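Local coordinates for Arf-GAP domain and FG repeat-containing protein 1 (Homo sapiens, PDB 2OLM), which is required for vesicle docking or fusion during acrosome biogenesis and, in HIV-1 infection, helps Rev move Rev-responsive element-containing RNAs from the nuclear periphery to the cytoplasm, at residues A[12-16]-A[72-77]; A[37-43]-A[61-67]; A[54-59]-A[116-121]. All blocks are in the same frame, centred on the assembly; numbering follows the deposited sequence. Where two conformers were deposited one is given.

Overall arrangement
From the N terminus, helix 3-20 leads into the zinc finger, whose strands 38-40 and 45-47 precede helix 49-55; strand 64-66 then completes an antiparallel sheet with 38-40 in the middle. Contact 2 pairs 37-43 with 61-67 and closes the loop that holds strand 45-47 and helix 49-55. Contact 1, joining helix 3-20 to the start of helix 74-82, closes a wider loop that encloses contact 2 entirely; the two touch through the K65–E76 salt bridge. Contact 3 ties 54-59 to the end of helix 109-121, so its span crosses both others. Contacts 1 and 3 lie about 25 Å apart, centre to centre, on opposite sides of the chain's centre.

Contact 1 (A[12-16]-A[72-77]); sequences HLKML and FTQQEI
A capped helix start is docked here against the long N-terminal helix of the Arf-GAP domain. Residues 12-16 are helical throughout. In 72-77, F72 and T73 are extended (phi/psi -70/145° and -85/164°) and the helix begins at Q74. T73 is the N-cap of a capping box: with chi1 in p, its OG1 accepts from E76 N at 3.1 Å, while T73 N donates to E76 OE1 at 3.0 Å. The segments come nearest at H12 and I77, whose CA atoms are 6.8 Å apart.

H12 carries the largest share of the contact and its CA-to-CB bond points at the other segment. In the m rotamer its ring lies with T73 C over one face, and near the ring plane NE2 donates to Q74 OE1 at 2.6 Å. Q74 reaches this position with chi1 t and chi2 p, and its NE2 is held by E78. Water 1 spans H12 ND1 (2.8 Å) and F72 O (2.6 Å), donating to the carbonyl. Beneath this polar group, I77 (m, m) brings CD1 to 3.7 Å from H12 O and 4.2 Å from L16 CB, and its CG2 to 3.5 Å from M15 CE. L16 CD2 meets F72 CE2 at 3.9 Å.

Helix 3-20 thus covers the first turn of helix 74-82, F72 extends toward strand 38-40 to pack on V39, E76 is salt-bridged to K65 of strand 64-66, and K14 forms a salt bridge with D18 of the second subunit.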
loop_
_atom_site.group_PDB
_atom_site.type_symbol
_atom_site.label_atom_id
_atom_site.label_comp_id
_atom_site.label_asym_id
_atom_site.label_seq_id
_atom_site.Cartn_x
_atom_site.Cartn_y
_atom_site.Cartn_z
ATOM N N HIS A 12 -8.242 -0.576 -4.732
ATOM C CA HIS A 12 -8.605 -0.842 -3.337
ATOM C C HIS A 12 -7.506 -0.423 -2.355
ATOM O O HIS A 12 -7.766 0.111 -1.256
ATOM C CB HIS A 12 -8.968 -2.306 -3.160
ATOM C CG HIS A 12 -10.216 -2.710 -3.876
ATOM N ND1 HIS A 12 -10.415 -3.992 -4.336
ATOM C CD2 HIS A 12 -11.299 -2.000 -4.264
ATOM C CE1 HIS A 12 -11.575 -4.061 -4.961
ATOM N NE2 HIS A 12 -12.144 -2.873 -4.917
ATOM N N LEU A 13 -6.247 -0.632 -2.761
ATOM C CA LEU A 13 -5.120 -0.229 -1.933
ATOM C C LEU A 13 -5.021 1.299 -1.884
ATOM O O LEU A 13 -4.691 1.882 -0.852
ATOM C CB LEU A 13 -3.820 -0.819 -2.468
ATOM C CG LEU A 13 -3.677 -2.331 -2.310
ATOM C CD1 LEU A 13 -2.349 -2.782 -2.926
ATOM C CD2 LEU A 13 -3.744 -2.708 -0.821
ATOM N N LYS A 14 -5.319 1.974 -2.991
ATOM C CA LYS A 14 -5.345 3.442 -2.954
ATOM C C LYS A 14 -6.420 3.940 -1.949
ATOM O O LYS A 14 -6.169 4.830 -1.102
ATOM C CB LYS A 14 -5.588 3.990 -4.365
ATOM C CG LYS A 14 -5.655 5.518 -4.410
ATOM C CD LYS A 14 -6.048 6.089 -5.793
ATOM C CE LYS A 14 -6.275 7.609 -5.692
ATOM N NZ LYS A 14 -6.913 8.247 -6.922
ATOM N N MET A 15 -7.596 3.317 -2.035
ATOM C CA MET A 15 -8.704 3.643 -1.115
ATOM C C MET A 15 -8.327 3.350 0.341
ATOM O O MET A 15 -8.605 4.136 1.225
ATOM C CB MET A 15 -9.955 2.855 -1.514
ATOM C CG MET A 15 -10.558 3.282 -2.813
ATOM S SD MET A 15 -11.699 2.064 -3.542
ATOM C CE MET A 15 -13.264 2.479 -2.742
ATOM N N LEU A 16 -7.657 2.244 0.560
ATOM C CA LEU A 16 -7.172 1.854 1.880
ATOM C C LEU A 16 -6.196 2.872 2.460
ATOM O O LEU A 16 -6.286 3.292 3.628
ATOM C CB LEU A 16 -6.532 0.459 1.777
ATOM C CG LEU A 16 -6.006 -0.143 3.054
ATOM C CD1 LEU A 16 -7.162 -0.333 4.059
ATOM C CD2 LEU A 16 -5.329 -1.480 2.726
ATOM N N PHE A 72 -8.301 -7.062 0.017
ATOM C CA PHE A 72 -9.637 -6.633 0.462
ATOM C C PHE A 72 -10.573 -6.587 -0.723
ATOM O O PHE A 72 -10.168 -6.266 -1.842
ATOM C CB PHE A 72 -9.574 -5.266 1.126
ATOM C CG PHE A 72 -8.909 -5.288 2.461
ATOM C CD1 PHE A 72 -9.546 -5.824 3.566
ATOM C CD2 PHE A 72 -7.629 -4.817 2.619
ATOM C CE1 PHE A 72 -8.916 -5.849 4.790
ATOM C CE2 PHE A 72 -7.000 -4.880 3.817
ATOM C CZ PHE A 72 -7.656 -5.384 4.929
ATOM N N THR A 73 -11.829 -6.919 -0.505
ATOM C CA THR A 73 -12.856 -6.767 -1.533
ATOM C C THR A 73 -13.457 -5.349 -1.561
ATOM O O THR A 73 -13.307 -4.565 -0.613
ATOM C CB THR A 73 -13.999 -7.729 -1.297
ATOM O OG1 THR A 73 -14.669 -7.359 -0.084
ATOM C CG2 THR A 73 -13.476 -9.163 -1.186
ATOM N N GLN A 74 -14.153 -4.996 -2.645
ATOM C CA GLN A 74 -14.846 -3.736 -2.714
ATOM C C GLN A 74 -15.798 -3.546 -1.549
ATOM O O GLN A 74 -15.861 -2.467 -0.953
ATOM C CB GLN A 74 -15.596 -3.658 -4.054
ATOM C CG GLN A 74 -16.269 -2.333 -4.315
ATOM C CD GLN A 74 -15.314 -1.204 -4.727
ATOM O OE1 GLN A 74 -14.269 -1.441 -5.374
ATOM N NE2 GLN A 74 -15.675 0.033 -4.366
ATOM N N GLN A 75 -16.527 -4.628 -1.211
ATOM C CA GLN A 75 -17.468 -4.598 -0.066
ATOM C C GLN A 75 -16.740 -4.242 1.246
ATOM O O GLN A 75 -17.178 -3.405 2.041
ATOM C CB GLN A 75 -18.164 -5.962 0.060
ATOM C CG GLN A 75 -19.289 -6.204 -0.923
ATOM C CD GLN A 75 -19.745 -7.650 -0.860
ATOM O OE1 GLN A 75 -20.853 -7.937 -0.376
ATOM N NE2 GLN A 75 -18.896 -8.569 -1.302
ATOM N N GLU A 76 -15.614 -4.870 1.476
ATOM C CA GLU A 76 -14.877 -4.571 2.684
ATOM C C GLU A 76 -14.357 -3.132 2.732
ATOM O O GLU A 76 -14.464 -2.443 3.756
ATOM C CB GLU A 76 -13.738 -5.556 2.846
ATOM C CG GLU A 76 -14.199 -6.954 3.171
ATOM C CD GLU A 76 -13.124 -7.969 3.143
ATOM O OE1 GLU A 76 -12.220 -7.901 2.286
ATOM O OE2 GLU A 76 -13.169 -8.881 3.979
ATOM N N ILE A 77 -13.768 -2.667 1.623
ATOM C CA ILE A 77 -13.266 -1.303 1.539
ATOM C C ILE A 77 -14.388 -0.290 1.799
ATOM O O ILE A 77 -14.235 0.635 2.574
ATOM C CB ILE A 77 -12.601 -1.058 0.178
ATOM C CG1 ILE A 77 -11.330 -1.914 0.059
ATOM C CG2 ILE A 77 -12.374 0.459 -0.036
ATOM C CD1 ILE A 77 -10.181 -1.523 1.000
HETATM O O HOH W 1 -8.524 -5.966 -3.801
#

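Contact 2 (A[37-43]-A[61-67]); sequences TYVNMTV and PHRVKSI. With SO4 (sulfate ion), chain C.
A threonine hydroxyl takes over the strand pairing where this antiparallel pair ends: R63 N donates to T42 OG1 at 2.9 Å (chi1 m), and T42 CG2 sits 3.7 Å from the H62 ring centroid, 5° off its normal, a CH-pi contact. N40 sets up the turn, its OD1 accepting from T42 N (3.0 Å) in an Asx turn, while its ND2 donates to H62 ND1 at 3.0 Å.

The pair joins middle strand 38-40, in the zinc-finger region of the Arf-GAP domain, to edge strand 64-66 of the three-stranded antiparallel sheet. The strands run at 155°, their axes 4.5 Å apart at closest approach. V39 and K65 are the hydrogen-bonded pair (V39 N to K65 O 2.8 Å, K65 N to V39 O 2.9 Å); Y38–S66 and N40–V64 are non-hydrogen-bonded, each with CA atoms 4.4 Å apart. I67 N to T37 O (2.9 Å) and M41 N to R63 O (2.8 Å) continue the pattern. T37 and Y38 form a classic bulge opposite V47 of strand 45-47. V39 and K65 share one sheet face, N40 and V64 the other; V39 CG1 meets I67 CG1 at 4.2 Å.

R63 binds a sulfate, probably from the crystallisation liquor, through NH1 to O4 and NH2 to O1, both 2.9 Å, while K65 is salt-bridged to E76. Because H62 ND1 accepts from N40 ND2, it bears no proton, implying a neutral ring protonated on NE2.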
loop_
_atom_site.group_PDB
_atom_site.type_symbol
_atom_site.label_atom_id
_atom_site.label_comp_id
_atom_site.label_asym_id
_atom_site.label_seq_id
_atom_site.Cartn_x
_atom_site.Cartn_y
_atom_site.Cartn_z
ATOM N N THR A 37 -1.720 -2.085 12.103
ATOM C CA THR A 37 -1.209 -3.075 11.167
ATOM C C THR A 37 -2.327 -3.989 10.610
ATOM O O THR A 37 -2.121 -4.727 9.655
ATOM C CB THR A 37 -0.202 -3.970 11.886
ATOM O OG1 THR A 37 -0.716 -4.372 13.153
ATOM C CG2 THR A 37 1.107 -3.185 12.143
ATOM N N TYR A 38 -3.490 -4.021 11.301
ATOM C CA TYR A 38 -4.647 -4.844 10.916
ATOM C C TYR A 38 -5.903 -3.993 10.877
ATOM O O TYR A 38 -5.974 -2.953 11.500
ATOM C CB TYR A 38 -4.860 -6.004 11.908
ATOM C CG TYR A 38 -3.772 -7.056 11.724
ATOM C CD1 TYR A 38 -4.016 -8.220 11.019
ATOM C CD2 TYR A 38 -2.499 -6.829 12.191
ATOM C CE1 TYR A 38 -3.027 -9.137 10.785
ATOM C CE2 TYR A 38 -1.489 -7.755 11.963
ATOM C CZ TYR A 38 -1.764 -8.882 11.256
ATOM O OH TYR A 38 -0.724 -9.776 10.979
ATOM N N VAL A 39 -6.865 -4.452 10.098
ATOM C CA VAL A 39 -8.240 -3.952 10.244
ATOM C C VAL A 39 -9.070 -4.993 10.963
ATOM O O VAL A 39 -8.958 -6.205 10.743
ATOM C CB VAL A 39 -8.939 -3.581 8.935
ATOM C CG1 VAL A 39 -8.319 -2.282 8.309
ATOM C CG2 VAL A 39 -8.938 -4.750 7.974
ATOM N N ASN A 40 -9.890 -4.495 11.890
ATOM C CA ASN A 40 -10.856 -5.296 12.598
ATOM C C ASN A 40 -12.147 -5.151 11.832
ATOM O O ASN A 40 -12.846 -4.143 11.935
ATOM C CB ASN A 40 -11.010 -4.861 14.032
ATOM C CG ASN A 40 -12.074 -5.600 14.755
ATOM O OD1 ASN A 40 -12.758 -6.394 14.141
ATOM N ND2 ASN A 40 -12.227 -5.352 16.074
ATOM N N MET A 41 -12.432 -6.141 10.985
ATOM C CA MET A 41 -13.617 -6.139 10.130
ATOM C C MET A 41 -14.925 -6.321 10.865
ATOM O O MET A 41 -15.971 -5.989 10.342
ATOM C CB MET A 41 -13.488 -7.250 9.049
ATOM C CG MET A 41 -12.488 -6.887 7.913
ATOM S SD MET A 41 -12.854 -5.340 7.044
ATOM C CE MET A 41 -14.517 -5.543 6.655
ATOM N N THR A 42 -14.873 -6.827 12.079
ATOM C CA THR A 42 -16.067 -6.964 12.904
ATOM C C THR A 42 -16.694 -5.630 13.220
ATOM O O THR A 42 -17.924 -5.496 13.168
ATOM C CB THR A 42 -15.740 -7.766 14.181
ATOM O OG1 THR A 42 -15.345 -9.099 13.826
ATOM C CG2 THR A 42 -16.922 -7.797 15.164
ATOM N N VAL A 43 -15.869 -4.614 13.544
ATOM C CA VAL A 43 -16.381 -3.299 13.847
ATOM C C VAL A 43 -15.967 -2.198 12.878
ATOM O O VAL A 43 -16.547 -1.101 12.924
ATOM C CB VAL A 43 -16.049 -2.830 15.264
ATOM C CG1 VAL A 43 -16.599 -3.829 16.304
ATOM C CG2 VAL A 43 -14.554 -2.587 15.466
ATOM N N PRO A 61 -14.744 -14.267 18.569
ATOM C CA PRO A 61 -13.585 -13.411 18.309
ATOM C C PRO A 61 -13.826 -12.429 17.214
ATOM O O PRO A 61 -14.592 -12.714 16.296
ATOM C CB PRO A 61 -12.511 -14.403 17.849
ATOM C CG PRO A 61 -13.296 -15.537 17.257
ATOM C CD PRO A 61 -14.547 -15.638 18.018
ATOM N N HIS A 62 -13.134 -11.302 17.237
ATOM C CA HIS A 62 -13.222 -10.316 16.164
ATOM C C HIS A 62 -12.327 -10.723 14.983
ATOM O O HIS A 62 -11.282 -11.357 15.199
ATOM C CB HIS A 62 -12.893 -8.918 16.661
ATOM C CG HIS A 62 -13.952 -8.324 17.547
ATOM N ND1 HIS A 62 -14.182 -6.970 17.632
ATOM C CD2 HIS A 62 -14.890 -8.909 18.335
ATOM C CE1 HIS A 62 -15.174 -6.747 18.476
ATOM N NE2 HIS A 62 -15.633 -7.901 18.907
ATOM N N ARG A 63 -12.746 -10.349 13.793
ATOM C CA ARG A 63 -12.114 -10.761 12.560
ATOM C C ARG A 63 -11.118 -9.727 12.129
ATOM O O ARG A 63 -11.489 -8.678 11.650
ATOM C CB ARG A 63 -13.186 -10.915 11.487
ATOM C CG ARG A 63 -12.738 -11.594 10.220
ATOM C CD ARG A 63 -12.410 -13.056 10.398
ATOM N NE ARG A 63 -12.186 -13.646 9.078
ATOM C CZ ARG A 63 -11.036 -13.649 8.432
ATOM N NH1 ARG A 63 -9.912 -13.242 8.998
ATOM N NH2 ARG A 63 -10.984 -14.124 7.212
ATOM N N VAL A 64 -9.835 -10.034 12.261
ATOM C CA VAL A 64 -8.766 -9.096 11.897
ATOM C C VAL A 64 -8.053 -9.566 10.637
ATOM O O VAL A 64 -7.793 -10.759 10.478
ATOM C CB VAL A 64 -7.781 -8.891 13.040
ATOM C CG1 VAL A 64 -8.478 -8.250 14.281
ATOM C CG2 VAL A 64 -7.083 -10.221 13.421
ATOM N N LYS A 65 -7.727 -8.612 9.770
ATOM C CA LYS A 65 -7.081 -8.864 8.511
ATOM C C LYS A 65 -5.930 -7.889 8.336
ATOM O O LYS A 65 -6.010 -6.695 8.659
ATOM C CB LYS A 65 -8.055 -8.694 7.373
ATOM C CG LYS A 65 -9.221 -9.675 7.438
ATOM C CD LYS A 65 -10.047 -9.676 6.148
ATOM C CE LYS A 65 -11.120 -10.699 6.193
ATOM N NZ LYS A 65 -11.678 -10.951 4.807
ATOM N N SER A 66 -4.817 -8.399 7.815
ATOM C CA SER A 66 -3.582 -7.613 7.651
ATOM C C SER A 66 -3.778 -6.487 6.650
ATOM O O SER A 66 -4.266 -6.713 5.569
ATOM C CB SER A 66 -2.498 -8.535 7.158
ATOM O OG SER A 66 -1.379 -7.776 6.689
ATOM N N ILE A 67 -3.383 -5.280 7.051
ATOM C CA ILE A 67 -3.461 -4.140 6.133
ATOM C C ILE A 67 -2.638 -4.350 4.869
ATOM O O ILE A 67 -3.116 -4.090 3.759
ATOM C CB ILE A 67 -3.074 -2.831 6.845
ATOM C CG1 ILE A 67 -4.123 -2.490 7.928
ATOM C CG2 ILE A 67 -2.907 -1.678 5.844
ATOM C CD1 ILE A 67 -3.786 -1.324 8.770
HETATM S S SO4 C . -7.343 -13.566 6.197
HETATM O O1 SO4 C . -8.644 -13.882 5.601
HETATM O O2 SO4 C . -6.936 -12.246 5.825
HETATM O O3 SO4 C . -6.396 -14.581 5.681
HETATM O O4 SO4 C . -7.405 -13.679 7.686
HETATM O O HOH W 2 -0.094 -6.779 9.057
#

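Contact 3 (A[54-59]-A[116-121]); sequences SLRGLN and LQEKYE
L58, L116 and E121 bury the most surface in this contact, which fastens the turn after a zinc-finger helix to the end of helix 109-121. The chain leaves helix 49-55 through a type I beta turn from L55 to L58, with G57 N donating to S54 O at 2.9 Å; L58 is then extended (phi/psi -73/158°). Residues 116-121 are helical, with a wider pi-type turn at 117-121 and Y120 N to L116 O and E121 N to Q117 O both 2.9 Å. Nearest CA pairs are L58–Q117 at 7.1 Å and L55–L116 at 7.2 Å.

L58, its CA-to-CB bond directed at the helix and its rotamer m, t, is the central apolar contact: its CD2 lies 4.1 Å from L116 CB, 3.6 Å from Q117 CG and 3.8 Å from E121 OE2. L116, also m, t, answers in the reverse direction, its CD1 reaching S54 CB at 3.5 Å and L55 CD2 at 4.1 Å. L55 CD2 is also 4.0 Å from Y120 CE2, so the leucines and the tyrosine make one apolar patch.

At the solvent-exposed edge, E121 is joined through water 3, which accepts from N59 N (2.8 Å) and donates to E121 OE2 (2.7 Å) and Q117 OE1 (3.0 Å). No direct hydrogen bond links the segments, so apolar fit and this water supply the join. Q117 OE1 is also bonded to K113.

Y120 stacks edge-to-face with H62 and bonds D30 through OH, while L55 touches V64 of strand 64-66: helix 109-121 therefore packs beside helix 49-55 and the approach to that strand.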
loop_
_atom_site.group_PDB
_atom_site.type_symbol
_atom_site.label_atom_id
_atom_site.label_comp_id
_atom_site.label_asym_id
_atom_site.label_seq_id
_atom_site.Cartn_x
_atom_site.Cartn_y
_atom_site.Cartn_z
ATOM N N SER A 54 -5.287 -9.955 21.096
ATOM C CA SER A 54 -6.283 -9.952 22.169
ATOM C C SER A 54 -7.744 -10.026 21.663
ATOM O O SER A 54 -8.573 -10.697 22.280
ATOM C CB SER A 54 -6.115 -8.738 23.080
ATOM O OG SER A 54 -4.852 -8.841 23.749
ATOM N N LEU A 55 -8.021 -9.360 20.555
ATOM C CA LEU A 55 -9.343 -9.410 19.907
ATOM C C LEU A 55 -9.689 -10.821 19.488
ATOM O O LEU A 55 -10.891 -11.207 19.477
ATOM C CB LEU A 55 -9.339 -8.504 18.702
ATOM C CG LEU A 55 -9.436 -6.975 19.006
ATOM C CD1 LEU A 55 -9.006 -6.136 17.799
ATOM C CD2 LEU A 55 -10.863 -6.566 19.496
ATOM N N ARG A 56 -8.685 -11.600 19.102
ATOM C CA ARG A 56 -8.915 -13.036 18.783
ATOM C C ARG A 56 -9.204 -13.900 20.011
ATOM O O ARG A 56 -9.655 -15.053 19.870
ATOM C CB ARG A 56 -7.736 -13.634 18.000
ATOM C CG ARG A 56 -7.527 -12.987 16.683
ATOM C CD ARG A 56 -8.672 -13.141 15.763
ATOM N NE ARG A 56 -9.046 -14.530 15.560
ATOM C CZ ARG A 56 -10.142 -14.928 14.915
ATOM N NH1 ARG A 56 -11.034 -14.070 14.410
ATOM N NH2 ARG A 56 -10.358 -16.239 14.793
ATOM N N GLY A 57 -8.965 -13.367 21.181
ATOM C CA GLY A 57 -9.292 -14.076 22.423
ATOM C C GLY A 57 -10.696 -13.821 22.922
ATOM O O GLY A 57 -11.149 -14.462 23.877
ATOM N N LEU A 58 -11.441 -12.900 22.293
ATOM C CA LEU A 58 -12.841 -12.742 22.640
ATOM C C LEU A 58 -13.631 -13.925 22.092
ATOM O O LEU A 58 -13.204 -14.612 21.202
ATOM C CB LEU A 58 -13.377 -11.444 22.055
ATOM C CG LEU A 58 -12.714 -10.131 22.518
ATOM C CD1 LEU A 58 -13.239 -8.943 21.829
ATOM C CD2 LEU A 58 -12.954 -9.995 24.052
ATOM N N ASN A 59 -14.781 -14.153 22.698
ATOM C CA ASN A 59 -15.709 -15.139 22.193
ATOM C C ASN A 59 -17.109 -14.549 22.039
ATOM O O ASN A 59 -17.723 -14.168 23.036
ATOM C CB ASN A 59 -15.774 -16.334 23.108
ATOM C CG ASN A 59 -16.377 -17.526 22.431
ATOM O OD1 ASN A 59 -16.514 -17.569 21.193
ATOM N ND2 ASN A 59 -16.723 -18.542 23.234
ATOM N N LEU A 116 -11.354 -5.248 26.598
ATOM C CA LEU A 116 -12.029 -5.449 25.328
ATOM C C LEU A 116 -13.429 -6.065 25.538
ATOM O O LEU A 116 -14.378 -5.717 24.837
ATOM C CB LEU A 116 -11.189 -6.302 24.389
ATOM C CG LEU A 116 -9.859 -5.737 23.985
ATOM C CD1 LEU A 116 -9.080 -6.824 23.186
ATOM C CD2 LEU A 116 -9.979 -4.513 23.198
ATOM N N GLN A 117 -13.575 -6.957 26.513
ATOM C CA GLN A 117 -14.910 -7.441 26.900
ATOM C C GLN A 117 -15.824 -6.316 27.363
ATOM O O GLN A 117 -16.989 -6.262 26.979
ATOM C CB GLN A 117 -14.843 -8.548 27.936
ATOM C CG GLN A 117 -14.278 -9.828 27.379
ATOM C CD GLN A 117 -14.198 -10.953 28.385
ATOM O OE1 GLN A 117 -14.050 -12.107 27.983
ATOM N NE2 GLN A 117 -14.279 -10.642 29.673
ATOM N N GLU A 118 -15.284 -5.434 28.211
ATOM C CA GLU A 118 -16.097 -4.303 28.672
ATOM C C GLU A 118 -16.463 -3.400 27.528
ATOM O O GLU A 118 -17.578 -2.904 27.469
ATOM C CB GLU A 118 -15.388 -3.556 29.799
ATOM C CG GLU A 118 -15.504 -4.321 31.111
ATOM C CD GLU A 118 -15.134 -3.523 32.311
ATOM O OE1 GLU A 118 -14.497 -2.450 32.149
ATOM O OE2 GLU A 118 -15.442 -4.032 33.413
ATOM N N LYS A 119 -15.557 -3.242 26.574
ATOM C CA LYS A 119 -15.760 -2.308 25.458
ATOM C C LYS A 119 -16.826 -2.826 24.484
ATOM O O LYS A 119 -17.744 -2.103 24.091
ATOM C CB LYS A 119 -14.436 -2.038 24.725
ATOM C CG LYS A 119 -14.478 -1.026 23.639
ATOM C CD LYS A 119 -13.060 -0.680 23.169
ATOM C CE LYS A 119 -13.054 0.298 22.025
ATOM N NZ LYS A 119 -11.646 0.701 21.568
ATOM N N TYR A 120 -16.652 -4.078 24.062
ATOM C CA TYR A 120 -17.419 -4.626 22.947
ATOM C C TYR A 120 -18.570 -5.519 23.357
ATOM O O TYR A 120 -19.574 -5.540 22.667
ATOM C CB TYR A 120 -16.502 -5.391 21.955
ATOM C CG TYR A 120 -15.501 -4.487 21.275
ATOM C CD1 TYR A 120 -15.892 -3.546 20.333
ATOM C CD2 TYR A 120 -14.170 -4.546 21.604
ATOM C CE1 TYR A 120 -14.963 -2.694 19.741
ATOM C CE2 TYR A 120 -13.246 -3.716 21.018
ATOM C CZ TYR A 120 -13.653 -2.782 20.086
ATOM O OH TYR A 120 -12.786 -1.910 19.461
ATOM N N GLU A 121 -18.407 -6.270 24.446
ATOM C CA GLU A 121 -19.425 -7.253 24.865
ATOM C C GLU A 121 -20.388 -6.647 25.879
ATOM O O GLU A 121 -21.617 -6.617 25.665
ATOM C CB GLU A 121 -18.775 -8.530 25.400
ATOM C CG GLU A 121 -17.815 -9.205 24.420
ATOM C CD GLU A 121 -17.240 -10.512 24.896
ATOM O OE1 GLU A 121 -17.503 -10.910 26.041
ATOM O OE2 GLU A 121 -16.530 -11.138 24.094
HETATM O O HOH W 3 -14.895 -12.951 25.228
#